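Local coordinates for protein probable arylamine n-acetyl transferase (Mycobacterium abscessus, PDB 4GUZ) that probably transfers the acetyl group of acetyl coenzyme A to the nitrogen of arylamine substrates, at residues K47-V59 and A209-Q223. Residues are numbered along the deposited sequence; the frame is centred on the assembly and turned at random.
Sequences KWENLDAVLHKHV and ASSPHSPFSTRAFVQ
The chain at Trp48 passes Gln223 in the opposite direction, held by Gln223 N to Trp48 O (3.0 Å) and by a water between Trp48 N and Gln223 O. Just beyond, Asn50 illustrates how a side-chain amide can take over much of the bonding, beside a weak backbone bond to Phe221 O, as a chain enters a helix. Its chi1 of 71° carries the amide in among the carbonyls of 216-221. OD1 accepts from Phe221 N at 2.8 Å, the donor lying above the carbonyl plane. ND2 spends one bond on Arg219 O (3.0 Å), almost in the amide plane, and another, more bent, on Phe216 O (2.8 Å); three bonds thus fix the amide's rotation. The Trp48 indole turns its edge to the face of Phe216, planes at 68°, while Gln223 NE2 lies over one indole face. Past the helix, Lys57 NZ bonds both Ser217 O (2.8 Å) and Ala53 O, acceptors 3.0 Å apart. Toward helix 198-210, Ala53 CB meets Ala209 CB at 4.0 Å. Weakly bonded strand 48-49 edges an antiparallel sheet beside 221-226, then 229-234; helix 51-56 packs Leu51 and Leu55 against helix 271-282. Trp48, stacked on His82 with NE1 hydrogen-bonded to Gly133 O, lies near, without touching, the probable Cys79-His116-Asp131 triad.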
ATOM      1  N   LYS A  47      -9.103  -1.416  -0.794  1.00 16.42           N
ATOM      2  CA  LYS A  47      -8.900  -2.142   0.450  1.00 15.45           C
ATOM      3  C   LYS A  47      -7.513  -2.729   0.523  1.00 18.40           C
ATOM      4  O   LYS A  47      -6.876  -2.937  -0.517  1.00 18.61           O
ATOM      5  CB  LYS A  47     -10.000  -3.190   0.639  1.00 17.45           C
ATOM      6  CG  LYS A  47     -11.347  -2.574   1.006  1.00 27.72           C
ATOM      7  CD  LYS A  47     -12.512  -3.475   0.626  1.00 30.68           C
ATOM      8  CE  LYS A  47     -13.867  -2.874   0.933  1.00 44.06           C
ATOM      9  NZ  LYS A  47     -14.138  -1.622   0.176  1.00 58.85           N
ATOM     10  N   TRP A  48      -7.016  -2.955   1.749  1.00 15.35           N
ATOM     11  CA  TRP A  48      -5.656  -3.460   1.944  1.00 13.91           C
ATOM     12  C   TRP A  48      -5.682  -4.736   2.754  1.00 17.73           C
ATOM     13  O   TRP A  48      -6.166  -4.744   3.878  1.00 16.08           O
ATOM     14  CB  TRP A  48      -4.749  -2.408   2.605  1.00 12.53           C
ATOM     15  CG  TRP A  48      -3.276  -2.658   2.380  1.00 13.69           C
ATOM     16  CD1 TRP A  48      -2.469  -2.006   1.500  1.00 16.07           C
ATOM     17  CD2 TRP A  48      -2.464  -3.689   2.984  1.00 13.71           C
ATOM     18  NE1 TRP A  48      -1.186  -2.499   1.576  1.00 15.36           N
ATOM     19  CE2 TRP A  48      -1.169  -3.576   2.432  1.00 16.68           C
ATOM     20  CE3 TRP A  48      -2.702  -4.693   3.944  1.00 15.27           C
ATOM     21  CZ2 TRP A  48      -0.115  -4.410   2.820  1.00 16.66           C
ATOM     22  CZ3 TRP A  48      -1.666  -5.547   4.296  1.00 16.51           C
ATOM     23  CH2 TRP A  48      -0.384  -5.388   3.754  1.00 17.20           C
ATOM     24  N   GLU A  49      -5.163  -5.826   2.176  1.00 16.35           N
ATOM     25  CA  GLU A  49      -5.107  -7.149   2.817  1.00 16.10           C
ATOM     26  C   GLU A  49      -4.172  -8.078   2.048  1.00 19.46           C
ATOM     27  O   GLU A  49      -3.858  -7.811   0.889  1.00 19.20           O
ATOM     28  CB  GLU A  49      -6.516  -7.764   2.926  1.00 17.65           C
ATOM     29  CG  GLU A  49      -7.235  -7.782   1.596  1.00 26.28           C
ATOM     30  CD  GLU A  49      -7.826  -9.101   1.148  1.00 29.97           C
ATOM     31  OE1 GLU A  49      -7.116 -10.130   1.200  1.00 25.20           O
ATOM     32  OE2 GLU A  49      -8.990  -9.092   0.692  1.00 20.85           O
ATOM     33  N   ASN A  50      -3.769  -9.187   2.681  1.00 17.54           N
ATOM     34  CA  ASN A  50      -2.846 -10.189   2.124  1.00 17.52           C
ATOM     35  C   ASN A  50      -3.456 -11.600   2.149  1.00 22.71           C
ATOM     36  O   ASN A  50      -2.692 -12.576   2.165  1.00 23.79           O
ATOM     37  CB  ASN A  50      -1.562 -10.198   2.991  1.00 14.81           C
ATOM     38  CG  ASN A  50      -1.789 -10.799   4.378  1.00 29.66           C
ATOM     39  OD1 ASN A  50      -2.908 -10.780   4.930  1.00 19.88           O
ATOM     40  ND2 ASN A  50      -0.764 -11.437   4.929  1.00 23.66           N
ATOM     41  N   LEU A  51      -4.809 -11.722   2.213  1.00 19.08           N
ATOM     42  CA  LEU A  51      -5.461 -13.012   2.425  1.00 19.08           C
ATOM     43  C   LEU A  51      -5.204 -14.035   1.313  1.00 25.71           C
ATOM     44  O   LEU A  51      -5.223 -15.224   1.610  1.00 25.54           O
ATOM     45  CB  LEU A  51      -6.970 -12.889   2.720  1.00 18.16           C
ATOM     46  CG  LEU A  51      -7.335 -12.030   3.964  1.00 21.21           C
ATOM     47  CD1 LEU A  51      -8.853 -11.781   4.073  1.00 20.34           C
ATOM     48  CD2 LEU A  51      -6.785 -12.626   5.240  1.00 23.22           C
ATOM     49  N   ASP A  52      -4.864 -13.592   0.081  1.00 22.75           N
ATOM     50  CA  ASP A  52      -4.510 -14.502  -0.999  1.00 21.62           C
ATOM     51  C   ASP A  52      -3.201 -15.200  -0.697  1.00 28.49           C
ATOM     52  O   ASP A  52      -3.074 -16.393  -0.994  1.00 29.93           O
ATOM     53  CB  ASP A  52      -4.439 -13.762  -2.338  1.00 23.52           C
ATOM     54  CG  ASP A  52      -5.789 -13.533  -2.981  1.00 25.59           C
ATOM     55  OD1 ASP A  52      -6.817 -13.964  -2.393  1.00 25.48           O
ATOM     56  OD2 ASP A  52      -5.830 -12.887  -4.039  1.00 26.81           O
ATOM     57  N   ALA A  53      -2.240 -14.488  -0.081  1.00 24.90           N
ATOM     58  CA  ALA A  53      -0.933 -15.055   0.285  1.00 24.78           C
ATOM     59  C   ALA A  53      -1.072 -16.013   1.449  1.00 29.18           C
ATOM     60  O   ALA A  53      -0.428 -17.071   1.460  1.00 27.81           O
ATOM     61  CB  ALA A  53       0.060 -13.947   0.632  1.00 25.48           C
ATOM     62  N   VAL A  54      -1.936 -15.661   2.422  1.00 25.52           N
ATOM     63  CA  VAL A  54      -2.161 -16.503   3.594  1.00 25.49           C
ATOM     64  C   VAL A  54      -2.865 -17.805   3.180  1.00 30.13           C
ATOM     65  O   VAL A  54      -2.488 -18.863   3.679  1.00 30.54           O
ATOM     66  CB  VAL A  54      -2.939 -15.750   4.706  1.00 29.06           C
ATOM     67  CG1 VAL A  54      -3.123 -16.621   5.947  1.00 28.62           C
ATOM     68  CG2 VAL A  54      -2.226 -14.446   5.075  1.00 28.53           C
ATOM     69  N   LEU A  55      -3.842 -17.727   2.251  1.00 27.93           N
ATOM     70  CA  LEU A  55      -4.632 -18.877   1.796  1.00 29.27           C
ATOM     71  C   LEU A  55      -3.999 -19.669   0.644  1.00 34.18           C
ATOM     72  O   LEU A  55      -4.255 -20.868   0.552  1.00 34.49           O
ATOM     73  CB  LEU A  55      -6.048 -18.435   1.353  1.00 29.68           C
ATOM     74  CG  LEU A  55      -6.972 -17.776   2.413  1.00 35.55           C
ATOM     75  CD1 LEU A  55      -8.068 -16.954   1.749  1.00 36.30           C
ATOM     76  CD2 LEU A  55      -7.617 -18.804   3.307  1.00 37.89           C
ATOM     77  N   HIS A  56      -3.248 -19.014  -0.268  1.00 31.08           N
ATOM     78  CA  HIS A  56      -2.733 -19.696  -1.458  1.00 31.35           C
ATOM     79  C   HIS A  56      -1.225 -19.499  -1.762  1.00 33.58           C
ATOM     80  O   HIS A  56      -0.745 -20.127  -2.713  1.00 32.06           O
ATOM     81  CB  HIS A  56      -3.550 -19.267  -2.697  1.00 32.96           C
ATOM     82  CG  HIS A  56      -5.039 -19.386  -2.529  1.00 36.89           C
ATOM     83  ND1 HIS A  56      -5.642 -20.602  -2.235  1.00 39.03           N
ATOM     84  CD2 HIS A  56      -5.995 -18.430  -2.605  1.00 39.38           C
ATOM     85  CE1 HIS A  56      -6.935 -20.342  -2.124  1.00 38.80           C
ATOM     86  NE2 HIS A  56      -7.198 -19.050  -2.352  1.00 39.30           N
ATOM     87  N   LYS A  57      -0.481 -18.669  -0.974  1.00 28.93           N
ATOM     88  CA  LYS A  57       0.958 -18.398  -1.183  1.00 29.09           C
ATOM     89  C   LYS A  57       1.207 -17.853  -2.616  1.00 33.17           C
ATOM     90  O   LYS A  57       2.301 -18.020  -3.176  1.00 30.20           O
ATOM     91  CB  LYS A  57       1.823 -19.662  -0.915  1.00 32.23           C
ATOM     92  CG  LYS A  57       1.632 -20.299   0.469  1.00 36.84           C
ATOM     93  CD  LYS A  57       2.476 -19.623   1.559  1.00 32.98           C
ATOM     94  CE  LYS A  57       1.890 -19.837   2.937  1.00 34.97           C
ATOM     95  NZ  LYS A  57       0.498 -19.308   3.036  1.00 32.97           N
ATOM     96  N   HIS A  58       0.178 -17.178  -3.189  1.00 31.72           N
ATOM     97  CA  HIS A  58       0.170 -16.642  -4.553  1.00 32.57           C
ATOM     98  C   HIS A  58      -0.773 -15.442  -4.679  1.00 33.96           C
ATOM     99  O   HIS A  58      -1.893 -15.460  -4.158  1.00 31.52           O
ATOM    100  CB  HIS A  58      -0.259 -17.754  -5.541  1.00 34.59           C
ATOM    101  CG  HIS A  58      -0.415 -17.306  -6.960  1.00 39.06           C
ATOM    102  ND1 HIS A  58      -1.666 -17.009  -7.493  1.00 41.44           N
ATOM    103  CD2 HIS A  58       0.527 -17.106  -7.913  1.00 41.32           C
ATOM    104  CE1 HIS A  58      -1.440 -16.635  -8.743  1.00 41.01           C
ATOM    105  NE2 HIS A  58      -0.136 -16.678  -9.040  1.00 41.27           N
ATOM    106  N   VAL A  59      -0.327 -14.427  -5.433  1.00 29.16           N
ATOM    107  CA  VAL A  59      -1.094 -13.206  -5.694  1.00 27.88           C
ATOM    108  C   VAL A  59      -0.956 -12.837  -7.184  1.00 29.44           C
ATOM    109  O   VAL A  59       0.168 -12.634  -7.647  1.00 28.57           O
ATOM    110  CB  VAL A  59      -0.632 -12.031  -4.768  1.00 30.71           C
ATOM    111  CG1 VAL A  59      -1.250 -10.707  -5.196  1.00 30.23           C
ATOM    112  CG2 VAL A  59      -0.928 -12.312  -3.291  1.00 30.44           C
ATOM    113  N   ALA A 209       4.761 -13.288  -1.093  1.00 27.20           N
ATOM    114  CA  ALA A 209       3.569 -14.144  -0.962  1.00 27.88           C
ATOM    115  C   ALA A 209       3.850 -15.579  -0.466  1.00 33.16           C
ATOM    116  O   ALA A 209       2.945 -16.164   0.135  1.00 32.14           O
ATOM    117  CB  ALA A 209       2.805 -14.205  -2.277  1.00 28.51           C
ATOM    118  N   SER A 210       5.063 -16.150  -0.697  1.00 30.68           N
ATOM    119  CA  SER A 210       5.299 -17.546  -0.292  1.00 31.22           C
ATOM    120  C   SER A 210       6.506 -17.811   0.652  1.00 34.83           C
ATOM    121  O   SER A 210       6.503 -18.851   1.325  1.00 33.68           O
ATOM    122  CB  SER A 210       5.446 -18.435  -1.527  1.00 35.05           C
ATOM    123  OG  SER A 210       6.608 -18.109  -2.275  1.00 41.40           O
ATOM    124  N   SER A 211       7.531 -16.935   0.685  1.00 31.69           N
ATOM    125  CA  SER A 211       8.711 -17.191   1.510  1.00 32.98           C
ATOM    126  C   SER A 211       8.403 -17.195   3.007  1.00 40.55           C
ATOM    127  O   SER A 211       7.685 -16.310   3.484  1.00 40.04           O
ATOM    128  CB  SER A 211       9.828 -16.190   1.223  1.00 36.70           C
ATOM    129  OG  SER A 211      10.974 -16.408   2.033  1.00 43.57           O
ATOM    130  N   PRO A 212       8.972 -18.168   3.766  1.00 39.23           N
ATOM    131  CA  PRO A 212       8.743 -18.190   5.225  1.00 39.46           C
ATOM    132  C   PRO A 212       9.455 -17.025   5.932  1.00 45.62           C
ATOM    133  O   PRO A 212       9.137 -16.702   7.078  1.00 45.00           O
ATOM    134  CB  PRO A 212       9.317 -19.545   5.650  1.00 41.19           C
ATOM    135  CG  PRO A 212      10.365 -19.845   4.636  1.00 45.87           C
ATOM    136  CD  PRO A 212       9.848 -19.280   3.337  1.00 41.34           C
ATOM    137  N   HIS A 213      10.410 -16.376   5.225  1.00 43.38           N
ATOM    138  CA  HIS A 213      11.148 -15.217   5.720  1.00 43.67           C
ATOM    139  C   HIS A 213      10.368 -13.908   5.430  1.00 46.05           C
ATOM    140  O   HIS A 213      10.829 -12.823   5.788  1.00 44.34           O
ATOM    141  CB  HIS A 213      12.575 -15.196   5.152  1.00 44.94           C
ATOM    142  CG  HIS A 213      13.397 -16.343   5.658  1.00 49.02           C
ATOM    143  ND1 HIS A 213      13.610 -17.473   4.889  1.00 51.05           N
ATOM    144  CD2 HIS A 213      13.961 -16.531   6.875  1.00 51.16           C
ATOM    145  CE1 HIS A 213      14.326 -18.291   5.643  1.00 50.80           C
ATOM    146  NE2 HIS A 213      14.561 -17.767   6.847  1.00 51.18           N
ATOM    147  N   SER A 214       9.161 -14.032   4.835  1.00 42.78           N
ATOM    148  CA  SER A 214       8.228 -12.930   4.588  1.00 42.80           C
ATOM    149  C   SER A 214       7.069 -13.032   5.601  1.00 47.79           C
ATOM    150  O   SER A 214       6.380 -14.059   5.619  1.00 46.96           O
ATOM    151  CB  SER A 214       7.702 -12.952   3.154  1.00 45.39           C
ATOM    152  OG  SER A 214       6.679 -11.982   2.989  1.00 50.57           O
ATOM    153  N   PRO A 215       6.844 -12.002   6.457  1.00 45.90           N
ATOM    154  CA  PRO A 215       5.755 -12.100   7.455  1.00 45.84           C
ATOM    155  C   PRO A 215       4.347 -12.136   6.846  1.00 48.65           C
ATOM    156  O   PRO A 215       3.443 -12.717   7.454  1.00 48.32           O
ATOM    157  CB  PRO A 215       5.943 -10.846   8.317  1.00 47.73           C
ATOM    158  CG  PRO A 215       6.681  -9.882   7.449  1.00 52.67           C
ATOM    159  CD  PRO A 215       7.574 -10.720   6.573  1.00 48.14           C
ATOM    160  N   PHE A 216       4.167 -11.554   5.637  1.00 43.44           N
ATOM    161  CA  PHE A 216       2.867 -11.506   4.962  1.00 42.28           C
ATOM    162  C   PHE A 216       2.476 -12.844   4.289  1.00 42.68           C
ATOM    163  O   PHE A 216       1.346 -12.963   3.806  1.00 41.36           O
ATOM    164  CB  PHE A 216       2.829 -10.353   3.925  1.00 44.26           C
ATOM    165  CG  PHE A 216       2.964  -8.941   4.471  1.00 46.38           C
ATOM    166  CD1 PHE A 216       2.461  -8.607   5.726  1.00 49.74           C
ATOM    167  CD2 PHE A 216       3.528  -7.931   3.700  1.00 49.49           C
ATOM    168  CE1 PHE A 216       2.572  -7.300   6.221  1.00 51.18           C
ATOM    169  CE2 PHE A 216       3.624  -6.621   4.190  1.00 52.73           C
ATOM    170  CZ  PHE A 216       3.152  -6.315   5.450  1.00 50.77           C
ATOM    171  N   SER A 217       3.371 -13.855   4.278  1.00 37.29           N
ATOM    172  CA  SER A 217       3.058 -15.128   3.625  1.00 36.07           C
ATOM    173  C   SER A 217       2.158 -16.051   4.453  1.00 37.58           C
ATOM    174  O   SER A 217       1.360 -16.791   3.870  1.00 35.83           O
ATOM    175  CB  SER A 217       4.336 -15.883   3.261  1.00 38.55           C
ATOM    176  OG  SER A 217       5.068 -16.295   4.403  1.00 43.28           O
ATOM    177  N   THR A 218       2.302 -16.048   5.796  1.00 33.07           N
ATOM    178  CA  THR A 218       1.567 -17.009   6.617  1.00 32.20           C
ATOM    179  C   THR A 218       0.440 -16.434   7.488  1.00 33.07           C
ATOM    180  O   THR A 218      -0.485 -17.187   7.805  1.00 32.55           O
ATOM    181  CB  THR A 218       2.543 -17.800   7.505  1.00 41.99           C
ATOM    182  OG1 THR A 218       3.447 -16.902   8.158  1.00 42.59           O
ATOM    183  CG2 THR A 218       3.331 -18.852   6.711  1.00 41.77           C
ATOM    184  N   ARG A 219       0.507 -15.157   7.911  1.00 25.87           N
ATOM    185  CA  ARG A 219      -0.526 -14.656   8.827  1.00 23.55           C
ATOM    186  C   ARG A 219      -1.245 -13.422   8.297  1.00 25.45           C
ATOM    187  O   ARG A 219      -0.612 -12.551   7.715  1.00 25.12           O
ATOM    188  CB  ARG A 219       0.097 -14.364  10.188  1.00 24.63           C
ATOM    189  CG  ARG A 219       0.552 -15.645  10.910  1.00 32.44           C
ATOM    190  CD  ARG A 219       1.644 -15.387  11.922  1.00 29.68           C
ATOM    191  NE  ARG A 219       1.288 -14.334  12.876  1.00 30.72           N
ATOM    192  CZ  ARG A 219       0.701 -14.539  14.047  1.00 38.44           C
ATOM    193  NH1 ARG A 219       0.373 -15.767  14.428  1.00 26.93           N
ATOM    194  NH2 ARG A 219       0.440 -13.516  14.853  1.00 27.29           N
ATOM    195  N   ALA A 220      -2.584 -13.369   8.500  1.00 20.23           N
ATOM    196  CA  ALA A 220      -3.473 -12.300   8.047  1.00 19.96           C
ATOM    197  C   ALA A 220      -3.010 -10.918   8.516  1.00 23.09           C
ATOM    198  O   ALA A 220      -2.630 -10.742   9.664  1.00 21.77           O
ATOM    199  CB  ALA A 220      -4.893 -12.561   8.531  1.00 20.73           C
ATOM    200  N   PHE A 221      -2.968  -9.962   7.576  1.00 18.88           N
ATOM    201  CA  PHE A 221      -2.624  -8.568   7.847  1.00 17.82           C
ATOM    202  C   PHE A 221      -3.561  -7.744   7.007  1.00 21.21           C
ATOM    203  O   PHE A 221      -3.550  -7.862   5.784  1.00 21.12           O
ATOM    204  CB  PHE A 221      -1.149  -8.248   7.569  1.00 18.72           C
ATOM    205  CG  PHE A 221      -0.615  -7.098   8.402  1.00 20.24           C
ATOM    206  CD1 PHE A 221      -0.319  -7.271   9.750  1.00 22.39           C
ATOM    207  CD2 PHE A 221      -0.380  -5.853   7.831  1.00 23.46           C
ATOM    208  CE1 PHE A 221       0.170  -6.205  10.519  1.00 24.00           C
ATOM    209  CE2 PHE A 221       0.164  -4.801   8.589  1.00 24.81           C
ATOM    210  CZ  PHE A 221       0.433  -4.985   9.924  1.00 23.21           C
ATOM    211  N   VAL A 222      -4.457  -7.014   7.666  1.00 16.52           N
ATOM    212  CA  VAL A 222      -5.491  -6.220   6.997  1.00 15.93           C
ATOM    213  C   VAL A 222      -5.409  -4.795   7.531  1.00 19.55           C
ATOM    214  O   VAL A 222      -5.190  -4.596   8.725  1.00 18.71           O
ATOM    215  CB  VAL A 222      -6.885  -6.878   7.207  1.00 19.28           C
ATOM    216  CG1 VAL A 222      -7.978  -6.099   6.500  1.00 18.81           C
ATOM    217  CG2 VAL A 222      -6.882  -8.337   6.731  1.00 18.52           C
ATOM    218  N   GLN A 223      -5.501  -3.792   6.639  1.00 15.41           N
ATOM    219  CA  GLN A 223      -5.318  -2.413   7.098  1.00 14.18           C
ATOM    220  C   GLN A 223      -6.324  -1.467   6.487  1.00 18.03           C
ATOM    221  O   GLN A 223      -6.817  -1.715   5.391  1.00 17.72           O
ATOM    222  CB  GLN A 223      -3.891  -1.931   6.763  1.00 15.47           C
ATOM    223  CG  GLN A 223      -2.742  -2.819   7.306  1.00 15.32           C
ATOM    224  CD  GLN A 223      -1.419  -2.181   7.012  1.00 23.66           C
ATOM    225  OE1 GLN A 223      -1.097  -1.131   7.555  1.00 17.09           O
ATOM    226  NE2 GLN A 223      -0.634  -2.770   6.100  1.00 15.96           N
TER
HETATM  227  O   HOH W   1      -8.763  -1.385   3.682  1.00 19.76           O